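Local atomic coordinates of putative 2-dehydro-3-deoxygalactonokinase (Sinorhizobium meliloti, PDB entry 3T69), a protein that probably phosphorylates 2-dehydro-3-deoxy-D-galactonate with ATP, a step of D-galactonate breakdown in the DeLey-Doudoroff pathway. Residues W14-F19 / G39-A44; G142-C147 / G261-G266. All blocks are in the same frame, centred on the assembly; numbering follows the deposited sequence.

Contact 1. Residues W14-F19 / G39-A44; sequences WGTSSF and GMTTAA
W14, turned at chi1 -145°, carries its indole across to the start of helix 40-43, while T16, with CG2 trans to the backbone N, sends that methyl to meet T41 CG2 at 3.8 Å. The pyrrole side of the indole runs along the helix start, where W14 NE1 is 3.7 Å from G39 C; farther along the ring, W14 CZ2 meets A43 CB at 4.0 Å. F19 brings its ring edge over one indole face, with F19 CD2 3.3 Å above the plane. This turn joins strands 9-14 and 19-24, and it probably corresponds to the first phosphate-binding hairpin of ASKHA kinases. G39, the N-cap residue, nests its alpha carbon against the backbone of T16 to S18, where a CB would clash. Carbonyls of the turn receive amides of the first helical turn: M40 N bonds to G15 O (2.8 Å) in the carbonyl plane, and T41 N reaches T16 O in a weak bond of 3.4 Å. With an alanine at W14, A43 and the G39 backbone would probably lose their aromatic wall, and F19 the surface under its edge. G39 O accepts from both A43 N and T42 OG1.

Contact 2. Residues G142-C147 / G261-G266; sequences GSHLVC and GVCLVG
V146 and V265 meet methyl to methyl, V146 CG1 lying 3.5 Å from V265 CG2, and their side chains approach at a slant. The V146 rotamer explains this: CG1 is trans to the backbone N (chi1 -173°) and leans over the neighbouring strand, where it also rests near C263 O. C263 shares this face of the sheet. Its sulfur lies opposite its own carbonyl carbon, beside the backbone N, and reaches across to H144 of the neighbouring strand, C263 SG being 4.2 Å from H144 ND1 in an oblique approach to the imidazole. On the other face C147 and L264 pair. The bend of L264 at chi2 (79°) brings its CD1 to 3.7 Å from C147 SG and 3.6 Å from C147 O; Y274 of helix 268-280 packs on both residues. Three bonds join the backbones in parallel register: C263 N to L145 O (3.0 Å), C147 N to C263 O (3.2 Å) and V265 N to C147 O (3.2 Å). The short segments 143-147 and 261-264 run parallel in sense with 48° between their directions, a pronounced twist for neighbouring strands. Strand 143-148 lies between 153-159 and 261-264 in the mixed sheet, and the glycine-rich turn from G266 into helix 268-280 is consistent with the adenosine-binding strand-turn-helix of an ASKHA kinase domain.

Overall arrangement
The two contacts follow one another along the chain, contact 1 closing before contact 2 opens, and they lie on opposite sides of the chain's centre. Their centres are 27 Å apart and their nearest atoms about 13 Å, so they do not touch. Each belongs to its own mixed sheet: 14-19 connects two strands of the sheet that includes 9-14, 19-24 and 67-71, whereas 142-147 and 261-266 are neighbours in the sheet that also holds 153-159 and 162-169. This split is consistent with the two-lobed ASKHA architecture, in which loops from both lobes face the nucleotide cleft, as expected for an ATP-dependent kinase.

Contact 1. Residues W14-F19 / G39-A44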
loop_
_atom_site.group_PDB
_atom_site.type_symbol
_atom_site.label_atom_id
_atom_site.label_comp_id
_atom_site.label_asym_id
_atom_site.label_seq_id
_atom_site.Cartn_x
_atom_site.Cartn_y
_atom_site.Cartn_z
ATOM N N TRP B 14 20.212 -16.237 2.671
ATOM C CA TRP B 14 19.839 -15.508 3.862
ATOM C C TRP B 14 18.946 -14.330 3.445
ATOM O O TRP B 14 19.418 -13.233 3.069
ATOM C CB TRP B 14 21.083 -15.063 4.618
ATOM C CG TRP B 14 20.897 -15.075 6.082
ATOM C CD1 TRP B 14 19.750 -14.823 6.748
ATOM C CD2 TRP B 14 21.903 -15.329 7.088
ATOM N NE1 TRP B 14 19.958 -14.912 8.105
ATOM C CE2 TRP B 14 21.268 -15.239 8.338
ATOM C CE3 TRP B 14 23.264 -15.668 7.046
ATOM C CZ2 TRP B 14 21.944 -15.466 9.544
ATOM C CZ3 TRP B 14 23.933 -15.880 8.247
ATOM C CH2 TRP B 14 23.274 -15.769 9.476
ATOM N N GLY B 15 17.639 -14.598 3.491
ATOM C CA GLY B 15 16.618 -13.643 3.103
ATOM C C GLY B 15 16.230 -12.712 4.225
ATOM O O GLY B 15 16.731 -12.846 5.343
ATOM N N THR B 16 15.326 -11.776 3.925
ATOM C CA THR B 16 14.883 -10.831 4.937
ATOM C C THR B 16 14.199 -11.569 6.075
ATOM O O THR B 16 14.355 -11.177 7.227
ATOM C CB THR B 16 13.886 -9.804 4.392
ATOM O OG1 THR B 16 14.343 -9.338 3.122
ATOM C CG2 THR B 16 13.707 -8.624 5.361
ATOM N N SER B 17 13.449 -12.624 5.751
ATOM C CA SER B 17 12.548 -13.251 6.750
ATOM C C SER B 17 12.773 -14.743 6.977
ATOM O O SER B 17 12.067 -15.377 7.770
ATOM C CB SER B 17 11.079 -12.990 6.382
ATOM O OG SER B 17 10.761 -11.629 6.572
ATOM N N SER B 18 13.766 -15.285 6.286
ATOM C CA SER B 18 13.982 -16.708 6.242
ATOM C C SER B 18 15.446 -17.071 5.987
ATOM O O SER B 18 16.147 -16.401 5.223
ATOM C CB SER B 18 13.090 -17.335 5.165
ATOM O OG SER B 18 13.538 -17.005 3.866
ATOM N N PHE B 19 15.873 -18.165 6.615
ATOM C CA PHE B 19 17.224 -18.699 6.501
ATOM C C PHE B 19 17.190 -20.109 5.925
ATOM O O PHE B 19 16.482 -20.966 6.428
ATOM C CB PHE B 19 17.843 -18.730 7.885
ATOM C CG PHE B 19 19.228 -19.288 7.921
ATOM C CD1 PHE B 19 19.442 -20.657 8.058
ATOM C CD2 PHE B 19 20.330 -18.445 7.855
ATOM C CE1 PHE B 19 20.716 -21.175 8.118
ATOM C CE2 PHE B 19 21.617 -18.960 7.914
ATOM C CZ PHE B 19 21.806 -20.327 8.049
ATOM N N GLY B 39 15.706 -14.420 9.490
ATOM C CA GLY B 39 16.203 -13.794 8.292
ATOM C C GLY B 39 17.075 -12.653 8.741
ATOM O O GLY B 39 17.382 -12.544 9.935
ATOM N N MET B 40 17.454 -11.790 7.797
ATOM C CA MET B 40 18.273 -10.613 8.124
ATOM C C MET B 40 17.726 -9.742 9.265
ATOM O O MET B 40 18.527 -9.159 10.004
ATOM C CB MET B 40 18.579 -9.747 6.881
ATOM C CG MET B 40 19.555 -8.596 7.122
ATOM S SD MET B 40 18.875 -6.999 6.643
ATOM C CE MET B 40 18.860 -7.060 4.903
ATOM N N THR B 41 16.399 -9.621 9.420
ATOM C CA THR B 41 15.897 -8.710 10.481
ATOM C C THR B 41 16.104 -9.338 11.864
ATOM O O THR B 41 16.673 -8.709 12.757
ATOM C CB THR B 41 14.453 -8.125 10.285
ATOM O OG1 THR B 41 13.474 -9.151 10.408
ATOM C CG2 THR B 41 14.285 -7.415 8.934
ATOM N N THR B 42 15.698 -10.593 12.025
ATOM C CA THR B 42 16.008 -11.257 13.271
ATOM C C THR B 42 17.532 -11.272 13.525
ATOM O O THR B 42 17.985 -10.822 14.588
ATOM C CB THR B 42 15.276 -12.622 13.450
ATOM O OG1 THR B 42 15.152 -13.311 12.197
ATOM C CG2 THR B 42 13.843 -12.372 14.030
ATOM N N ALA B 43 18.318 -11.686 12.528
ATOM C CA ALA B 43 19.785 -11.811 12.692
ATOM C C ALA B 43 20.547 -10.611 13.275
ATOM O O ALA B 43 21.552 -10.809 13.975
ATOM C CB ALA B 43 20.445 -12.277 11.404
ATOM N N ALA B 44 20.086 -9.390 12.995
ATOM C CA ALA B 44 20.751 -8.188 13.533
ATOM C C ALA B 44 20.422 -8.009 15.011
ATOM O O ALA B 44 20.945 -7.094 15.665
ATOM C CB ALA B 44 20.380 -6.927 12.730
#

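Contact 2. Residues G142-C147 / G261-G266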
loop_
_atom_site.group_PDB
_atom_site.type_symbol
_atom_site.label_atom_id
_atom_site.label_comp_id
_atom_site.label_asym_id
_atom_site.label_seq_id
_atom_site.Cartn_x
_atom_site.Cartn_y
_atom_site.Cartn_z
ATOM N N GLY B 142 19.195 -16.671 -25.706
ATOM C CA GLY B 142 18.539 -15.469 -26.206
ATOM C C GLY B 142 17.598 -14.908 -25.150
ATOM O O GLY B 142 17.611 -15.350 -23.976
ATOM N N SER B 143 16.762 -13.956 -25.579
ATOM C CA SER B 143 15.986 -13.108 -24.670
ATOM C C SER B 143 14.918 -13.819 -23.871
ATOM O O SER B 143 14.069 -14.533 -24.414
ATOM C CB SER B 143 15.399 -11.910 -25.404
ATOM O OG SER B 143 16.435 -10.989 -25.712
ATOM N N HIS B 144 14.980 -13.635 -22.561
ATOM C CA HIS B 144 13.919 -14.106 -21.685
ATOM C C HIS B 144 13.385 -12.945 -20.856
ATOM O O HIS B 144 14.037 -11.895 -20.722
ATOM C CB HIS B 144 14.398 -15.262 -20.806
ATOM C CG HIS B 144 14.992 -16.402 -21.579
ATOM N ND1 HIS B 144 14.230 -17.273 -22.333
ATOM C CD2 HIS B 144 16.279 -16.817 -21.714
ATOM C CE1 HIS B 144 15.019 -18.174 -22.895
ATOM N NE2 HIS B 144 16.267 -17.919 -22.534
ATOM N N LEU B 145 12.182 -13.128 -20.339
ATOM C CA LEU B 145 11.602 -12.225 -19.364
ATOM C C LEU B 145 11.165 -13.049 -18.155
ATOM O O LEU B 145 10.199 -13.782 -18.206
ATOM C CB LEU B 145 10.444 -11.442 -20.007
ATOM C CG LEU B 145 9.444 -10.556 -19.243
ATOM C CD1 LEU B 145 10.113 -9.601 -18.235
ATOM C CD2 LEU B 145 8.587 -9.776 -20.277
ATOM N N VAL B 146 11.899 -12.906 -17.064
ATOM C CA VAL B 146 11.700 -13.729 -15.897
ATOM C C VAL B 146 11.033 -12.940 -14.781
ATOM O O VAL B 146 11.484 -11.846 -14.431
ATOM C CB VAL B 146 13.067 -14.207 -15.386
ATOM C CG1 VAL B 146 12.933 -15.204 -14.265
ATOM C CG2 VAL B 146 13.933 -14.782 -16.549
ATOM N N CYS B 147 9.989 -13.515 -14.197
ATOM C CA CYS B 147 9.257 -12.907 -13.100
ATOM C C CYS B 147 9.617 -13.647 -11.875
ATOM O O CYS B 147 9.464 -14.856 -11.841
ATOM C CB CYS B 147 7.734 -12.988 -13.340
ATOM S SG CYS B 147 6.613 -12.872 -11.888
ATOM N N GLY B 261 4.661 -15.693 -22.733
ATOM C CA GLY B 261 5.992 -15.263 -23.095
ATOM C C GLY B 261 6.815 -14.903 -21.877
ATOM O O GLY B 261 7.782 -14.111 -22.015
ATOM N N VAL B 262 6.445 -15.461 -20.701
ATOM C CA VAL B 262 7.240 -15.262 -19.463
ATOM C C VAL B 262 7.650 -16.528 -18.726
ATOM O O VAL B 262 6.910 -17.510 -18.703
ATOM C CB VAL B 262 6.600 -14.242 -18.442
ATOM C CG1 VAL B 262 5.745 -13.218 -19.168
ATOM C CG2 VAL B 262 5.818 -14.935 -17.321
ATOM N N CYS B 263 8.824 -16.458 -18.096
ATOM C CA CYS B 263 9.393 -17.551 -17.304
ATOM C C CYS B 263 9.314 -17.272 -15.815
ATOM O O CYS B 263 10.084 -16.480 -15.282
ATOM C CB CYS B 263 10.858 -17.795 -17.696
ATOM S SG CYS B 263 11.115 -17.819 -19.537
ATOM N N LEU B 264 8.387 -17.935 -15.136
ATOM C CA LEU B 264 8.223 -17.746 -13.705
ATOM C C LEU B 264 9.189 -18.613 -12.961
ATOM O O LEU B 264 9.220 -19.810 -13.191
ATOM C CB LEU B 264 6.805 -18.115 -13.266
ATOM C CG LEU B 264 6.504 -18.000 -11.779
ATOM C CD1 LEU B 264 6.261 -16.553 -11.469
ATOM C CD2 LEU B 264 5.276 -18.827 -11.390
ATOM N N VAL B 265 9.969 -17.999 -12.071
ATOM C CA VAL B 265 10.810 -18.676 -11.081
ATOM C C VAL B 265 10.135 -18.505 -9.752
ATOM O O VAL B 265 9.978 -17.386 -9.303
ATOM C CB VAL B 265 12.174 -17.980 -10.960
ATOM C CG1 VAL B 265 12.954 -18.504 -9.763
ATOM C CG2 VAL B 265 12.974 -18.094 -12.272
ATOM N N GLY B 266 9.725 -19.586 -9.108
ATOM C CA GLY B 266 9.157 -19.495 -7.763
ATOM C C GLY B 266 8.851 -20.863 -7.197
ATOM O O GLY B 266 8.972 -21.886 -7.893
#